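Side-chain contacts in Proline/betaine transporter, RALF (Rickettsia prowazekii str. Madrid E, PDB 4D7R), which probably acts as a guanine nucleotide exchange factor and is an engineered chimera of a Rickettsia Sec7 domain and a Legionella capping domain: residues I150-S154 / K155-Y159; L78-E81 / F82-D85. All blocks are in the same frame, centred on the assembly; numbering follows the deposited sequence. Where two conformers were deposited one is given.

Contact 1: I150-S154 / K155-Y159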
loop_
_atom_site.group_PDB
_atom_site.type_symbol
_atom_site.label_atom_id
_atom_site.label_comp_id
_atom_site.label_asym_id
_atom_site.label_seq_id
_atom_site.Cartn_x
_atom_site.Cartn_y
_atom_site.Cartn_z
ATOM N N ILE A 150 -5.536 10.707 27.156
ATOM C CA ILE A 150 -4.529 10.507 28.202
ATOM C C ILE A 150 -3.232 11.229 27.763
ATOM O O ILE A 150 -2.814 12.165 28.424
ATOM C CB ILE A 150 -4.292 9.014 28.584
ATOM C CG1 ILE A 150 -5.582 8.362 29.161
ATOM C CG2 ILE A 150 -3.126 8.903 29.585
ATOM C CD1 ILE A 150 -5.539 6.840 29.248
ATOM N N ASP A 151 -2.628 10.805 26.640
ATOM C CA ASP A 151 -1.407 11.397 26.093
ATOM C C ASP A 151 -1.674 12.006 24.730
ATOM O O ASP A 151 -0.924 12.879 24.289
ATOM C CB ASP A 151 -0.318 10.332 25.957
ATOM C CG ASP A 151 0.087 9.684 27.262
ATOM O OD1 ASP A 151 0.558 10.408 28.155
ATOM O OD2 ASP A 151 -0.061 8.442 27.383
ATOM N N ILE A 152 -2.725 11.519 24.048
ATOM C CA ILE A 152 -3.098 11.960 22.702
ATOM C C ILE A 152 -4.534 12.431 22.745
ATOM O O ILE A 152 -5.399 11.717 23.246
ATOM C CB ILE A 152 -2.881 10.828 21.652
ATOM C CG1 ILE A 152 -1.427 10.241 21.706
ATOM C CG2 ILE A 152 -3.285 11.291 20.246
ATOM C CD1 ILE A 152 -1.201 8.940 20.863
ATOM N N ASN A 153 -4.778 13.624 22.200
ATOM C CA ASN A 153 -6.064 14.311 22.271
ATOM C C ASN A 153 -7.066 14.100 21.147
ATOM O O ASN A 153 -8.213 14.523 21.300
ATOM C CB ASN A 153 -5.845 15.794 22.524
ATOM C CG ASN A 153 -5.203 16.125 23.842
ATOM O OD1 ASN A 153 -5.329 15.402 24.830
ATOM N ND2 ASN A 153 -4.495 17.242 23.875
ATOM N N SER A 154 -6.646 13.512 20.005
ATOM C CA SER A 154 -7.537 13.264 18.864
ATOM C C SER A 154 -6.975 12.173 17.972
ATOM O O SER A 154 -5.782 11.835 18.083
ATOM C CB SER A 154 -7.753 14.537 18.035
ATOM O OG SER A 154 -6.609 14.845 17.247
ATOM N N LYS A 155 -7.823 11.613 17.082
ATOM C CA LYS A 155 -7.380 10.596 16.120
ATOM C C LYS A 155 -6.362 11.213 15.128
ATOM O O LYS A 155 -5.404 10.541 14.745
ATOM C CB LYS A 155 -8.574 9.913 15.410
ATOM C CG LYS A 155 -9.333 10.770 14.407
ATOM C CD LYS A 155 -10.495 10.020 13.772
ATOM C CE LYS A 155 -11.261 10.871 12.787
ATOM N NZ LYS A 155 -10.454 11.206 11.584
ATOM N N ASP A 156 -6.540 12.507 14.776
ATOM C CA ASP A 156 -5.623 13.241 13.886
ATOM C C ASP A 156 -4.241 13.354 14.534
ATOM O O ASP A 156 -3.261 13.077 13.870
ATOM C CB ASP A 156 -6.162 14.635 13.561
ATOM C CG ASP A 156 -7.269 14.699 12.518
ATOM O OD1 ASP A 156 -8.101 13.761 12.467
ATOM O OD2 ASP A 156 -7.343 15.719 11.792
ATOM N N ALA A 157 -4.179 13.682 15.847
ATOM C CA ALA A 157 -2.924 13.775 16.614
ATOM C C ALA A 157 -2.250 12.397 16.632
ATOM O O ALA A 157 -1.033 12.316 16.462
ATOM C CB ALA A 157 -3.213 14.235 18.037
ATOM N N ALA A 158 -3.031 11.311 16.798
ATOM C CA ALA A 158 -2.467 9.943 16.805
ATOM C C ALA A 158 -1.805 9.606 15.460
ATOM O O ALA A 158 -0.707 9.036 15.412
ATOM C CB ALA A 158 -3.555 8.932 17.136
ATOM N N TYR A 159 -2.442 10.055 14.379
ATOM C CA TYR A 159 -1.989 9.805 13.016
ATOM C C TYR A 159 -0.752 10.612 12.694
ATOM O O TYR A 159 0.183 10.040 12.147
ATOM C CB TYR A 159 -3.126 10.055 12.019
ATOM C CG TYR A 159 -2.701 10.038 10.567
ATOM C CD1 TYR A 159 -2.446 8.839 9.910
ATOM C CD2 TYR A 159 -2.596 11.220 9.840
ATOM C CE1 TYR A 159 -2.080 8.818 8.568
ATOM C CE2 TYR A 159 -2.231 11.211 8.496
ATOM C CZ TYR A 159 -2.002 10.006 7.857
ATOM O OH TYR A 159 -1.675 10.003 6.532
#
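With chi1 at 75°, S154 holds OG between its own backbone N and carbonyl carbon, facing the first turn of helix 155-173, where it meets the backbone N of A157. I152 has CG2 anti to the backbone N (chi1 -53° for the CG1 branch), and this methyl reaches the same turn from the loop side. S154 OG accepts from A157 N at 3.0 Å in a nearly straight bond, 163° at the hydrogen. The carbonyl of the same residue takes the next amide, S154 O to A158 N at 3.1 Å, opening the alpha-helical pattern. S154 is thus the N-cap of helix 155-173, in the Sec7 part of the chimera, and its hydroxyl and carbonyl satisfy two successive amides of the first turn. CG2 of I152 lies 3.7 Å from A157 CB and 3.9 Å from A158 CB, so this one methyl packs against the side chains of two consecutive residues, on the buried side of the turn. Y143 of helix 129-146 and F205 of helix 203-215 also pack on I152. On the exposed side, in one of the two conformers of K155, its NZ lies 3.6 Å from D156 OD1.

Contact 2: L78-E81 / F82-D85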
loop_
_atom_site.group_PDB
_atom_site.type_symbol
_atom_site.label_atom_id
_atom_site.label_comp_id
_atom_site.label_asym_id
_atom_site.label_seq_id
_atom_site.Cartn_x
_atom_site.Cartn_y
_atom_site.Cartn_z
ATOM N N LEU A 78 -0.677 -17.843 8.485
ATOM C CA LEU A 78 -1.171 -17.266 7.281
ATOM C C LEU A 78 -0.072 -16.524 6.532
ATOM O O LEU A 78 0.879 -16.108 7.080
ATOM C CB LEU A 78 -2.344 -16.329 7.552
ATOM C CG LEU A 78 -3.714 -16.820 7.999
ATOM C CD1 LEU A 78 -4.547 -15.717 8.637
ATOM C CD2 LEU A 78 -4.508 -17.448 6.906
ATOM N N ASN A 79 -0.272 -16.407 5.261
ATOM C CA ASN A 79 0.643 -15.678 4.437
ATOM C C ASN A 79 0.425 -14.213 4.795
ATOM O O ASN A 79 -0.527 -13.663 4.424
ATOM C CB ASN A 79 0.356 -15.919 3.001
ATOM C CG ASN A 79 1.160 -15.020 2.058
ATOM O OD1 ASN A 79 1.339 -13.851 2.279
ATOM N ND2 ASN A 79 1.635 -15.618 0.989
ATOM N N LEU A 80 1.376 -13.637 5.492
ATOM C CA LEU A 80 1.246 -12.258 5.959
ATOM C C LEU A 80 1.277 -11.196 4.867
ATOM O O LEU A 80 0.782 -10.145 5.076
ATOM C CB LEU A 80 2.208 -11.932 7.078
ATOM C CG LEU A 80 2.029 -12.779 8.337
ATOM C CD1 LEU A 80 2.777 -12.216 9.488
ATOM C CD2 LEU A 80 0.558 -12.951 8.674
ATOM N N GLU A 81 1.808 -11.526 3.696
ATOM C CA GLU A 81 1.732 -10.619 2.567
ATOM C C GLU A 81 0.310 -10.444 2.155
ATOM O O GLU A 81 -0.121 -9.372 1.890
ATOM C CB GLU A 81 2.503 -11.093 1.320
ATOM C CG GLU A 81 3.943 -11.469 1.529
ATOM C CD GLU A 81 4.822 -11.310 0.287
ATOM O OE1 GLU A 81 4.312 -11.420 -0.773
ATOM O OE2 GLU A 81 6.001 -11.023 0.430
ATOM N N PHE A 82 -0.408 -11.556 2.102
ATOM C CA PHE A 82 -1.754 -11.568 1.655
ATOM C C PHE A 82 -2.633 -10.890 2.722
ATOM O O PHE A 82 -3.518 -10.219 2.400
ATOM C CB PHE A 82 -2.257 -13.009 1.379
ATOM C CG PHE A 82 -1.608 -13.719 0.200
ATOM C CD1 PHE A 82 -0.870 -13.054 -0.730
ATOM C CD2 PHE A 82 -1.785 -15.068 0.046
ATOM C CE1 PHE A 82 -0.277 -13.712 -1.772
ATOM C CE2 PHE A 82 -1.209 -15.735 -1.004
ATOM C CZ PHE A 82 -0.436 -15.054 -1.893
ATOM N N VAL A 83 -2.336 -11.140 3.984
ATOM C CA VAL A 83 -3.095 -10.485 5.068
ATOM C C VAL A 83 -2.880 -8.970 4.951
ATOM O O VAL A 83 -3.866 -8.225 4.929
ATOM C CB VAL A 83 -2.752 -11.018 6.491
ATOM C CG1 VAL A 83 -3.256 -10.084 7.596
ATOM C CG2 VAL A 83 -3.278 -12.427 6.687
ATOM N N GLY A 84 -1.610 -8.536 4.855
ATOM C CA GLY A 84 -1.270 -7.115 4.741
ATOM C C GLY A 84 -1.982 -6.471 3.566
ATOM O O GLY A 84 -2.589 -5.396 3.700
ATOM N N ASP A 85 -1.949 -7.157 2.422
ATOM C CA ASP A 85 -2.603 -6.681 1.202
ATOM C C ASP A 85 -4.100 -6.555 1.357
ATOM O O ASP A 85 -4.637 -5.506 1.006
ATOM C CB ASP A 85 -2.227 -7.499 -0.022
ATOM C CG ASP A 85 -2.541 -6.754 -1.301
ATOM O OD1 ASP A 85 -1.886 -5.711 -1.554
ATOM O OD2 ASP A 85 -3.460 -7.197 -2.038
#
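F82 and N79 stack flat on each other at the start of helix 80-88: the amide and ring planes are only 5° apart, and N79 ND2 sits over the centre of the ring, 3.5 Å from F82 CE2. N79 turns CG anti to its backbone N (chi1 172°), which carries the amide back over the first turn. Its other branch does the capping. N79 OD1 accepts from F82 N at 2.9 Å, the donor standing above the carbonyl plane instead of in it, and also takes a weak bond from E81 N. N79 is therefore the N-cap, and one side chain serves both the amides and the phenyl face; the stack and the OD1 bonds together probably restrain rotation of the amide group. The backbone continues the helix with N79 O to V83 N at 3.1 Å and L80 O to G84 N at 2.9 Å.

E81 contributes mainly through its backbone: E81 O accepts from D85 N at 2.9 Å, while its carboxylate is engaged elsewhere, OE1 in a salt bridge with K349. V83 directs CG2 to the start of the segment, 4.0 Å from L78 CD1, where the two side chains cross at about a right angle.

This is the N-terminal turn of a helix in the Sec7 part. Helix 31-43 covers its apolar side, F41 touching L78, F82 and V83 and I38 touching L78. D85 pairs with K131 of helix 129-146, whereas K349, the partner of E81, lies in the Legionella-derived capping part, on edge strand 347-349 of the six-stranded antiparallel sheet, so that pair crosses the engineered fusion.

Overall arrangement
Contacts 1 and 2 both cap the N-terminus of a helix in the Sec7 part, one with a serine hydroxyl and the other with an asparagine amide oxygen. Their centres are 28 Å apart and their nearest atoms about 15 Å, so they do not touch. Contact 2 comes first along the chain and lies about 12 Å from the chain centre, contact 1 about 23 Å. Helix 129-146 links their surroundings: its K131 pairs with D85 of contact 2, and its Y143 and Y144 pack against contact 1. Each also bonds to the capping part, through Y159 to K275 and W277 and through E81 to K349; these bonds join the two fused parts, so they need not occur in the natural proteins.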